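Local coordinates for protein glucose dehydrogenase (Serratia sp. FS14, PDB 7CDY) that is a calcium-bound bacterial glucose dehydrogenase with a beta-propeller fold of the glucose/sorbosone dehydrogenase family, at residues A[130-133]-A[134-138]. Numbering follows the deposited sequence.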
loop_
_atom_site.group_PDB
_atom_site.type_symbol
_atom_site.label_atom_id
_atom_site.label_comp_id
_atom_site.label_asym_id
_atom_site.label_seq_id
_atom_site.Cartn_x
_atom_site.Cartn_y
_atom_site.Cartn_z
ATOM N N ALA A 130 1.364 -7.179 0.065
ATOM C CA ALA A 130 0.560 -8.031 0.931
ATOM C C ALA A 130 0.744 -9.485 0.528
ATOM O O ALA A 130 0.789 -9.804 -0.665
ATOM C CB ALA A 130 -0.930 -7.668 0.842
ATOM N N PHE A 131 0.808 -10.361 1.524
ATOM C CA PHE A 131 0.810 -11.792 1.262
ATOM C C PHE A 131 -0.619 -12.332 1.290
ATOM O O PHE A 131 -1.466 -11.870 2.055
ATOM C CB PHE A 131 1.685 -12.524 2.288
ATOM C CG PHE A 131 3.159 -12.388 2.027
ATOM C CD1 PHE A 131 3.779 -13.187 1.078
ATOM C CD2 PHE A 131 3.931 -11.463 2.717
ATOM C CE1 PHE A 131 5.131 -13.052 0.820
ATOM C CE2 PHE A 131 5.286 -11.346 2.464
ATOM C CZ PHE A 131 5.881 -12.136 1.510
ATOM N N ASP A 132 -0.890 -13.313 0.432
ATOM C CA ASP A 132 -2.158 -14.027 0.508
ATOM C C ASP A 132 -2.019 -15.244 1.432
ATOM O O ASP A 132 -0.977 -15.462 2.051
ATOM C CB ASP A 132 -2.717 -14.316 -0.892
ATOM C CG ASP A 132 -2.020 -15.479 -1.606
ATOM O OD1 ASP A 132 -1.117 -16.120 -1.051
ATOM O OD2 ASP A 132 -2.402 -15.738 -2.768
ATOM N N ARG A 133 -3.079 -16.057 1.524
ATOM C CA ARG A 133 -3.074 -17.180 2.466
ATOM C C ARG A 133 -2.033 -18.237 2.115
ATOM O O ARG A 133 -1.559 -18.952 3.007
ATOM C CB ARG A 133 -4.459 -17.822 2.537
ATOM C CG ARG A 133 -5.456 -17.084 3.421
ATOM C CD ARG A 133 -6.828 -17.737 3.331
ATOM N NE ARG A 133 -7.829 -17.047 4.140
ATOM C CZ ARG A 133 -9.111 -17.394 4.192
ATOM N NH1 ARG A 133 -9.548 -18.418 3.474
ATOM N NH2 ARG A 133 -9.956 -16.716 4.959
ATOM N N GLN A 134 -1.668 -18.357 0.838
ATOM C CA GLN A 134 -0.693 -19.342 0.381
ATOM C C GLN A 134 0.727 -18.799 0.347
ATOM O O GLN A 134 1.636 -19.490 -0.126
ATOM C CB GLN A 134 -1.073 -19.877 -1.003
ATOM C CG GLN A 134 -2.029 -21.058 -0.969
ATOM C CD GLN A 134 -3.439 -20.647 -0.618
ATOM O OE1 GLN A 134 -4.006 -21.107 0.373
ATOM N NE2 GLN A 134 -4.017 -19.770 -1.431
ATOM N N GLY A 135 0.941 -17.578 0.821
ATOM C CA GLY A 135 2.272 -17.025 0.821
ATOM C C GLY A 135 2.720 -16.411 -0.484
ATOM O O GLY A 135 3.915 -16.143 -0.638
ATOM N N TYR A 136 1.810 -16.175 -1.429
ATOM C CA TYR A 136 2.172 -15.414 -2.619
ATOM C C TYR A 136 2.203 -13.925 -2.292
ATOM O O TYR A 136 1.433 -13.430 -1.458
ATOM C CB TYR A 136 1.196 -15.673 -3.764
ATOM C CG TYR A 136 1.281 -17.094 -4.288
ATOM C CD1 TYR A 136 2.232 -17.451 -5.236
ATOM C CD2 TYR A 136 0.427 -18.078 -3.803
ATOM C CE1 TYR A 136 2.317 -18.758 -5.707
ATOM C CE2 TYR A 136 0.502 -19.387 -4.263
ATOM C CZ TYR A 136 1.444 -19.709 -5.218
ATOM O OH TYR A 136 1.537 -21.010 -5.678
ATOM N N LEU A 137 3.111 -13.218 -2.951
ATOM C CA LEU A 137 3.341 -11.802 -2.694
ATOM C C LEU A 137 2.609 -10.965 -3.732
ATOM O O LEU A 137 2.871 -11.093 -4.933
ATOM C CB LEU A 137 4.839 -11.516 -2.751
ATOM C CG LEU A 137 5.230 -10.051 -2.535
ATOM C CD1 LEU A 137 4.738 -9.518 -1.183
ATOM C CD2 LEU A 137 6.746 -9.897 -2.671
ATOM N N PHE A 138 1.702 -10.103 -3.271
ATOM C CA PHE A 138 1.044 -9.114 -4.116
ATOM C C PHE A 138 1.726 -7.755 -3.996
ATOM O O PHE A 138 2.072 -7.311 -2.895
ATOM C CB PHE A 138 -0.436 -8.995 -3.763
ATOM C CG PHE A 138 -1.277 -10.120 -4.294
ATOM C CD1 PHE A 138 -1.249 -11.366 -3.696
ATOM C CD2 PHE A 138 -2.103 -9.922 -5.392
ATOM C CE1 PHE A 138 -2.023 -12.407 -4.199
ATOM C CE2 PHE A 138 -2.886 -10.949 -5.884
ATOM C CZ PHE A 138 -2.838 -12.185 -5.290
#
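Asp132 and Tyr136 lie side by side at the turn of a tight beta hairpin, their side chains pointing the same way, and the carboxylate of Asp132 does most of the polar work there. Its OD1 accepts the backbone N of Tyr136 at 3.0 Å, from above the carboxylate plane, and takes a weaker, more bent bond from Gln134 N. Asp132 CG sits between its own backbone N and carbonyl carbon (chi1 77°), a torsion that brings OD1 within reach of both amides. OD1 also lies at the edge of the Tyr136 ring, the two planes almost perpendicular, while OD2 meets the rim of the Phe138 ring, 3.6 Å from Phe138 CE1, and hydrogen-bonds a glycerol that probably comes from the crystallisation liquor.

The backbone itself closes as a type I turn from Asp132 to Gly135, with Gly135 N reaching Asp132 O at 3.1 Å. Gly135, with positive phi (82°), leads the chain into the returning strand. Asp132 N to Tyr136 O and the reciprocal pair between Ala130 and Phe138 (Phe138 N to Ala130 O, 2.8 Å) then zip the antiparallel strands together.

On the sheet face bearing Phe131 and Leu137, the contact is largely apolar. Leu137 CD1 stands over the Phe131 ring, 4.0 Å from its centroid, a CH-pi contact. Gly135 O lies near the ring plane, 3.4 Å from Phe131 CD1.

The hairpin pairs strand 129-131, outermost in its four-stranded propeller sheet, with strand 137-140, which in turn pairs antiparallel with strand 160-163. Tyr78 meets the Phe131 ring edge-to-face; on the other face, Ala130 and Phe138 pack on Leu196 of strand 192-198.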